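Local structure of sesquisabinene B synthase 2 (6A2A) at residues A[275-280]-A[316-321]; A[37-42]-A[281-286]; A[312-317]-A[351-356]. The protein probably converts farnesyl diphosphate into the cyclic sesquiterpene sesquisabinene B, using magnesium or manganese ions. All blocks are in the same frame, centred on the assembly; numbering follows the deposited sequence.

Contact 1 of 3, residues A[275-280]-A[316-321]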
# COMPACT_ATOMS: atom_id res chain seq x y z
N MET A 275 18.32 2.36 -3.87
CA MET A 275 19.10 3.13 -4.87
C MET A 275 20.34 3.66 -4.15
O MET A 275 20.28 4.02 -3.01
CB MET A 275 18.34 4.32 -5.42
CG MET A 275 17.05 3.97 -6.10
SD MET A 275 17.26 2.89 -7.49
CE MET A 275 17.02 1.24 -6.87
N PRO A 276 21.46 3.77 -4.86
CA PRO A 276 22.64 4.32 -4.23
C PRO A 276 22.64 5.85 -4.21
O PRO A 276 23.67 6.46 -4.41
CB PRO A 276 23.76 3.76 -5.15
CG PRO A 276 23.13 3.70 -6.47
CD PRO A 276 21.68 3.28 -6.23
N PHE A 277 21.47 6.45 -3.95
CA PHE A 277 21.33 7.88 -3.70
C PHE A 277 20.06 8.08 -2.85
O PHE A 277 19.33 7.06 -2.51
CB PHE A 277 21.35 8.65 -5.03
CG PHE A 277 20.56 8.01 -6.14
CD1 PHE A 277 19.17 8.10 -6.19
CD2 PHE A 277 21.18 7.24 -7.13
CE1 PHE A 277 18.44 7.49 -7.19
CE2 PHE A 277 20.44 6.61 -8.12
CZ PHE A 277 19.07 6.74 -8.16
N ALA A 278 19.78 9.34 -2.48
CA ALA A 278 18.47 9.74 -1.82
C ALA A 278 18.27 9.04 -0.45
O ALA A 278 17.10 8.67 0.01
CB ALA A 278 17.30 9.52 -2.74
N ARG A 279 19.41 8.91 0.23
CA ARG A 279 19.46 8.65 1.69
C ARG A 279 18.51 9.60 2.44
O ARG A 279 18.48 10.81 2.21
CB ARG A 279 20.87 8.85 2.24
CG ARG A 279 21.07 8.25 3.63
CD ARG A 279 22.52 8.28 4.07
NE ARG A 279 23.10 9.61 4.08
CZ ARG A 279 23.33 10.36 5.16
NH1 ARG A 279 24.02 11.48 5.05
NH2 ARG A 279 22.85 10.00 6.35
N ASN A 280 17.70 9.00 3.28
CA ASN A 280 16.70 9.70 4.06
C ASN A 280 15.61 10.41 3.25
O ASN A 280 14.91 11.21 3.77
CB ASN A 280 17.34 10.65 5.04
CG ASN A 280 18.13 9.94 6.11
OD1 ASN A 280 17.73 8.95 6.62
ND2 ASN A 280 19.26 10.46 6.42
N ASP A 316 15.50 14.28 -8.30
CA ASP A 316 16.45 15.36 -8.28
C ASP A 316 17.85 14.72 -8.29
O ASP A 316 18.64 15.05 -9.08
CB ASP A 316 16.25 16.16 -7.03
CG ASP A 316 17.13 17.36 -6.94
OD1 ASP A 316 17.40 18.01 -7.90
OD2 ASP A 316 17.50 17.67 -5.85
N ASP A 317 18.10 13.77 -7.40
CA ASP A 317 19.37 13.06 -7.36
C ASP A 317 19.67 12.33 -8.68
O ASP A 317 20.76 12.31 -9.14
CB ASP A 317 19.46 12.11 -6.19
CG ASP A 317 19.58 12.81 -4.87
OD1 ASP A 317 19.82 13.97 -4.80
OD2 ASP A 317 19.45 12.20 -3.87
N VAL A 318 18.66 11.74 -9.30
CA VAL A 318 18.85 11.07 -10.58
C VAL A 318 19.39 12.05 -11.62
O VAL A 318 20.27 11.75 -12.34
CB VAL A 318 17.55 10.45 -11.11
CG1 VAL A 318 17.70 10.04 -12.54
CG2 VAL A 318 17.12 9.28 -10.24
N TYR A 319 18.80 13.23 -11.66
CA TYR A 319 19.20 14.25 -12.58
C TYR A 319 20.51 14.92 -12.20
O TYR A 319 21.31 15.20 -13.03
CB TYR A 319 18.10 15.29 -12.76
CG TYR A 319 17.05 14.87 -13.77
CD1 TYR A 319 16.17 13.85 -13.50
CD2 TYR A 319 16.92 15.51 -14.98
CE1 TYR A 319 15.22 13.48 -14.42
CE2 TYR A 319 15.97 15.15 -15.90
CZ TYR A 319 15.11 14.14 -15.62
OH TYR A 319 14.19 13.75 -16.53
N ASP A 320 20.75 15.10 -10.93
CA ASP A 320 21.94 15.78 -10.51
C ASP A 320 23.17 14.93 -10.30
O ASP A 320 24.25 15.33 -10.62
CB ASP A 320 21.68 16.51 -9.22
CG ASP A 320 22.37 17.78 -9.17
OD1 ASP A 320 21.85 18.70 -9.78
OD2 ASP A 320 23.43 17.89 -8.58
N VAL A 321 23.00 13.79 -9.68
CA VAL A 321 24.11 12.97 -9.34
C VAL A 321 24.07 11.53 -9.80
O VAL A 321 24.48 10.68 -9.09
CB VAL A 321 24.39 13.03 -7.83
CG1 VAL A 321 24.88 14.38 -7.42
CG2 VAL A 321 23.17 12.69 -7.03
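Phe277 and Ala278, in the loop that leads into helix 281-292, lie against Asp317 and Val318 near the end of helix 299-321. The Phe277 side chain sets out towards the helix, and its CB already stands 4.1 Å from CB of Asp317. Its CG is placed between the backbone N and the carbonyl carbon (chi1 42°), which brings the ring up to CB of the aspartate and on to the valine. Along one side of the ring, Phe277 CD1 keeps 4.0 Å from Asp317 CB. Beyond it, CE1 and CZ both meet the CG2 methyl of Val318, with Phe277 CE1 at 3.8 Å. Both helix residues approach the ring obliquely. One face of the ring is covered by its own loop, where CB of Met275 sits above the plane near the rim, and the ring also meets that of Tyr322.

The side chains of Asp317 and Phe277 run antiparallel past one another, and the carboxylate plane stands 85° to the ring, nearly perpendicular. With CG anti to its carbonyl carbon (chi1 -71°), the aspartate turns its acid group to Ala278: OD2 of Asp317 lies 3.2 Å from the backbone N of Ala278 and 3.6 Å from its CB, so one oxygen rests against both the amide and the methyl of a single loop residue. Val318 is buried, and it also touches Pro353 of helix 348-372 and Leu328 of helix 325-337.

Asp316, Asp317 and Asp320 are the acids of the sequence DDVYD, the aspartate-rich DDxxD motif of class I terpene synthases. Asp316 and Asp320 bind magnesium in this protein, although this chain carries no metal, while the aspartate between them reaches back to the loop before helix 281-292.

Contact 2 of 3, residues A[37-42]-A[281-286]; sequences NLWDYE and GLIQSY
Apolar packing supplemented by one water bridge joins Leu38 and Trp39, just ahead of helix 41-50, to Ile283 in the first turn of helix 281-292. Ile283 points at the N-terminal segment and divides its branches between the two neighbours. Its CG1, anti to the backbone N (chi1 -175°), is placed 3.8 Å from CZ3 of Trp39, with CD1 of the same branch a little farther off. The isoleucine comes to the indole near the ring plane, at the edge of its six-membered ring. Its other branch, CG2, meets the CD1 methyl of Leu38 at 3.9 Å, the two side chains crossing at about a right angle. Leu38 also braces the tryptophan within its own segment, its CB lying 3.3 Å above the indole plane towards the rim.

The N-terminal strip of a plant terpene synthase folds back over the C-terminal catalytic domain, and the contact is consistent with that topology: Leu38 and Trp39 lie between helix 281-292 and helix 546-558, touching Thr549 and Met554 respectively. An alanine in place of Ile283 would lack both branches and would probably leave a gap beside the Trp39 edge and the Leu38 methyl alike.

Farther along, Tyr41 reaches the helix through water. Its OH lies 2.9 Å from the water, which in turn accepts a weak bond from Ile283 N at 3.4 Å, serving an amide of the first helical turn. The helix that begins with Tyr41 is capped by Asp40, whose OD1 accepts a weak but nearly straight bond from Glu42 N (166°) and whose OD2 accepts from Phe43 N.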
# COMPACT_ATOMS: atom_id res chain seq x y z
N ASN A 37 19.82 5.02 7.26
CA ASN A 37 18.96 6.17 7.32
C ASN A 37 18.84 6.62 8.77
O ASN A 37 19.31 5.98 9.66
CB ASN A 37 17.60 5.83 6.74
CG ASN A 37 17.68 5.51 5.27
OD1 ASN A 37 18.27 6.23 4.51
ND2 ASN A 37 17.09 4.43 4.88
N LEU A 38 18.11 7.68 9.00
CA LEU A 38 17.96 8.22 10.34
C LEU A 38 17.40 7.23 11.33
O LEU A 38 17.82 7.19 12.45
CB LEU A 38 17.09 9.47 10.31
CG LEU A 38 17.67 10.64 9.54
CD1 LEU A 38 16.63 11.73 9.45
CD2 LEU A 38 18.91 11.17 10.22
N TRP A 39 16.43 6.45 10.88
CA TRP A 39 15.82 5.38 11.62
C TRP A 39 15.65 4.23 10.65
O TRP A 39 15.43 4.42 9.52
CB TRP A 39 14.48 5.79 12.17
CG TRP A 39 14.57 6.85 13.14
CD1 TRP A 39 14.85 6.72 14.43
CD2 TRP A 39 14.37 8.24 12.91
NE1 TRP A 39 14.85 7.93 15.03
CE2 TRP A 39 14.57 8.88 14.11
CE3 TRP A 39 14.06 8.99 11.79
CZ2 TRP A 39 14.47 10.24 14.23
CZ3 TRP A 39 13.96 10.31 11.91
CH2 TRP A 39 14.15 10.94 13.11
N ASP A 40 15.74 3.02 11.13
CA ASP A 40 15.55 1.89 10.28
C ASP A 40 14.06 1.72 10.05
O ASP A 40 13.29 2.05 10.90
CB ASP A 40 16.26 0.69 10.89
CG ASP A 40 15.40 -0.50 11.01
OD1 ASP A 40 15.22 -1.21 9.99
OD2 ASP A 40 14.90 -0.74 12.12
N TYR A 41 13.65 1.23 8.90
CA TYR A 41 12.23 1.10 8.61
C TYR A 41 11.38 0.19 9.51
O TYR A 41 10.21 0.45 9.67
CB TYR A 41 11.99 0.79 7.16
CG TYR A 41 12.58 1.81 6.21
CD1 TYR A 41 12.27 3.13 6.30
CD2 TYR A 41 13.44 1.42 5.22
CE1 TYR A 41 12.80 4.03 5.45
CE2 TYR A 41 13.97 2.32 4.38
CZ TYR A 41 13.65 3.63 4.50
OH TYR A 41 14.20 4.49 3.63
N GLU A 42 11.96 -0.87 10.06
CA GLU A 42 11.20 -1.78 10.93
C GLU A 42 10.92 -1.04 12.24
O GLU A 42 9.86 -1.20 12.85
CB GLU A 42 11.92 -3.14 11.12
CG GLU A 42 12.87 -3.23 12.32
CD GLU A 42 13.29 -4.62 12.80
OE1 GLU A 42 14.53 -4.90 12.84
OE2 GLU A 42 12.40 -5.42 13.17
N GLY A 281 15.49 10.10 1.98
CA GLY A 281 14.50 10.74 1.16
C GLY A 281 13.07 10.65 1.66
O GLY A 281 12.37 11.60 1.69
N LEU A 282 12.68 9.47 2.07
CA LEU A 282 11.33 9.26 2.52
C LEU A 282 11.06 9.96 3.84
O LEU A 282 10.12 10.66 3.99
CB LEU A 282 11.05 7.78 2.66
CG LEU A 282 9.65 7.30 2.98
CD1 LEU A 282 9.42 7.38 4.45
CD2 LEU A 282 8.53 7.97 2.25
N ILE A 283 11.94 9.73 4.80
CA ILE A 283 11.74 10.32 6.10
C ILE A 283 11.78 11.84 6.07
O ILE A 283 10.98 12.48 6.65
CB ILE A 283 12.64 9.70 7.19
CG1 ILE A 283 12.30 10.28 8.53
CG2 ILE A 283 14.08 10.03 7.03
CD1 ILE A 283 10.99 9.77 9.05
N GLN A 284 12.70 12.40 5.33
CA GLN A 284 12.78 13.82 5.22
C GLN A 284 11.55 14.41 4.53
O GLN A 284 11.06 15.42 4.94
CB GLN A 284 14.10 14.24 4.59
CG GLN A 284 15.20 13.86 5.56
CD GLN A 284 16.57 14.44 5.34
OE1 GLN A 284 17.26 14.67 6.30
NE2 GLN A 284 16.99 14.60 4.12
N SER A 285 11.04 13.73 3.52
CA SER A 285 9.85 14.22 2.85
C SER A 285 8.68 14.24 3.83
O SER A 285 7.95 15.16 3.89
CB SER A 285 9.47 13.36 1.65
OG SER A 285 8.25 13.76 1.13
N TYR A 286 8.55 13.18 4.58
CA TYR A 286 7.48 13.08 5.54
C TYR A 286 7.62 14.16 6.62
O TYR A 286 6.68 14.81 6.94
CB TYR A 286 7.33 11.67 6.13
CG TYR A 286 6.14 11.56 7.07
CD1 TYR A 286 4.87 11.61 6.60
CD2 TYR A 286 6.32 11.48 8.41
CE1 TYR A 286 3.79 11.56 7.46
CE2 TYR A 286 5.26 11.43 9.26
CZ TYR A 286 3.99 11.47 8.79
OH TYR A 286 2.96 11.42 9.68
O HOH W 1 14.24 7.38 4.11

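Contact 3 of 3, residues A[312-317]-A[351-356]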
# COMPACT_ATOMS: atom_id res chain seq x y z
N ILE A 312 10.37 13.50 -5.64
CA ILE A 312 11.09 14.74 -6.06
C ILE A 312 12.55 14.64 -5.60
O ILE A 312 13.44 14.82 -6.43
CB ILE A 312 10.38 16.00 -5.54
CG1 ILE A 312 9.07 16.21 -6.28
CG2 ILE A 312 11.26 17.23 -5.65
CD1 ILE A 312 8.18 17.24 -5.66
N THR A 313 12.79 14.26 -4.33
CA THR A 313 14.13 14.12 -3.76
C THR A 313 14.93 13.09 -4.56
O THR A 313 16.10 13.36 -4.98
CB THR A 313 14.07 13.77 -2.27
OG1 THR A 313 13.40 14.88 -1.65
CG2 THR A 313 15.44 13.54 -1.67
N THR A 314 14.31 11.95 -4.87
CA THR A 314 14.96 10.89 -5.56
C THR A 314 15.31 11.26 -7.00
O THR A 314 16.48 11.00 -7.45
CB THR A 314 14.07 9.66 -5.59
OG1 THR A 314 13.86 9.30 -4.23
CG2 THR A 314 14.71 8.51 -6.33
N ILE A 315 14.36 11.84 -7.70
CA ILE A 315 14.55 12.19 -9.07
C ILE A 315 15.48 13.39 -9.27
O ILE A 315 16.17 13.48 -10.21
CB ILE A 315 13.23 12.24 -9.81
CG1 ILE A 315 12.61 10.83 -9.78
CG2 ILE A 315 13.41 12.73 -11.21
CD1 ILE A 315 11.20 10.77 -10.28
N ASP A 316 15.50 14.28 -8.30
CA ASP A 316 16.45 15.36 -8.28
C ASP A 316 17.85 14.72 -8.29
O ASP A 316 18.64 15.05 -9.08
CB ASP A 316 16.25 16.16 -7.03
CG ASP A 316 17.13 17.36 -6.94
OD1 ASP A 316 17.40 18.01 -7.90
OD2 ASP A 316 17.50 17.67 -5.85
N ASP A 317 18.10 13.77 -7.40
CA ASP A 317 19.37 13.06 -7.36
C ASP A 317 19.67 12.33 -8.68
O ASP A 317 20.76 12.31 -9.14
CB ASP A 317 19.46 12.11 -6.19
CG ASP A 317 19.58 12.81 -4.87
OD1 ASP A 317 19.82 13.97 -4.80
OD2 ASP A 317 19.45 12.20 -3.87
N ARG A 351 15.54 3.50 -14.13
CA ARG A 351 14.25 2.98 -14.51
C ARG A 351 13.30 2.84 -13.30
O ARG A 351 12.09 3.09 -13.45
CB ARG A 351 14.40 1.59 -15.16
CG ARG A 351 13.24 1.19 -16.05
CD ARG A 351 13.33 -0.23 -16.60
NE ARG A 351 14.66 -0.58 -17.03
CZ ARG A 351 15.18 -1.80 -17.07
NH1 ARG A 351 14.40 -2.87 -16.98
NH2 ARG A 351 16.49 -1.93 -17.18
N MET A 352 13.83 2.46 -12.17
CA MET A 352 12.96 2.21 -10.96
C MET A 352 12.37 3.54 -10.46
O MET A 352 11.13 3.66 -10.31
CB MET A 352 13.71 1.41 -9.91
CG MET A 352 13.79 -0.09 -10.31
SD MET A 352 14.72 -1.10 -9.19
CE MET A 352 13.76 -0.87 -7.69
N PRO A 353 13.20 4.59 -10.29
CA PRO A 353 12.59 5.92 -10.03
C PRO A 353 11.57 6.36 -11.07
O PRO A 353 10.53 6.98 -10.75
CB PRO A 353 13.80 6.86 -10.04
CG PRO A 353 14.95 5.97 -9.56
CD PRO A 353 14.64 4.65 -10.24
N LEU A 354 11.85 6.16 -12.34
CA LEU A 354 10.97 6.58 -13.39
C LEU A 354 9.61 5.90 -13.23
O LEU A 354 8.55 6.54 -13.28
CB LEU A 354 11.56 6.25 -14.76
CG LEU A 354 10.63 6.45 -15.95
CD1 LEU A 354 10.28 7.89 -16.12
CD2 LEU A 354 11.29 5.96 -17.23
N LEU A 355 9.64 4.59 -13.11
CA LEU A 355 8.40 3.86 -13.12
C LEU A 355 7.67 4.06 -11.79
O LEU A 355 6.42 3.98 -11.74
CB LEU A 355 8.68 2.37 -13.34
CG LEU A 355 9.11 2.00 -14.77
CD1 LEU A 355 9.52 0.54 -14.86
CD2 LEU A 355 8.01 2.34 -15.76
N THR A 356 8.39 4.34 -10.71
CA THR A 356 7.71 4.68 -9.46
C THR A 356 7.01 6.04 -9.57
O THR A 356 5.89 6.21 -9.10
CB THR A 356 8.65 4.57 -8.27
OG1 THR A 356 9.15 3.23 -8.16
CG2 THR A 356 7.96 5.01 -7.00
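In the all-helical class I terpene synthase fold, the helix that carries the aspartate-rich motif, 299-321 with its metal-binding Asp316, packs on helix 348-372, Thr314 and Ile315 resting on Pro353. The proline is the sole residue of its segment to touch them. Thr314 points towards it and crosses its ring at about a right angle, offering the CG2 methyl, which lies 4.1 Å from Pro353 CG and only slightly farther from CB. With CG2 anti to the backbone N, the hydroxyl of Thr314 stays beside its own helix and bonds to the carbonyl of Ala310. Ile315 meets the proline at a slant: CG1 is 4.2 Å from Pro353 CB, and its terminal CD1 extends to within 3.9 Å of Pro353 O. Ile315 also touches Trp384 of helix 377-400 and Phe331 of helix 325-337.

Pro353 has no N-H to give to the preceding turn, and helix 348-372 is kinked there. Met352 O, on the residue before the proline, accepts from Thr356 one turn later: the backbone N at 2.9 Å and the hydroxyl OG1 at 3.0 Å, the latter from above the carbonyl plane, 43° out of it. Tyr366 of the second subunit adds a weak hydrogen bond to the same oxygen, and Leu355 packs on that tyrosine, so the helix meets the metal-carrying helix through Pro353 and the dimer partner through other residues.

Since the touching atoms are carbons, apart from the one carbonyl oxygen, and the Thr314 hydroxyl is already engaged within its own helix, the two helices are held here by the fit of apolar surfaces rather than by directional bonds.

How the contacts relate
From the N terminus, residues 37-42 find their partner farthest along the chain: contact 2 closes a loop of 238 residues on the start of helix 281-292. Contact 1 opens inside that loop, at 275-280, and ends beyond it at 316-321, so contacts 1 and 2 cross, joined by probable hydrogen bonds between Asn280 and both Asn37 and Leu38. Contact 3 follows contact 2 in series; it starts at 312-317, on the helix where contact 1 ends, sharing Asp316 and Asp317, and closes a shorter loop at 351-356. Thr314 packs on Phe277 and Ala278. Together the three contacts tie the N-terminal segment, the aspartate-rich helix and helix 348-372 at the dimer interface into one corner.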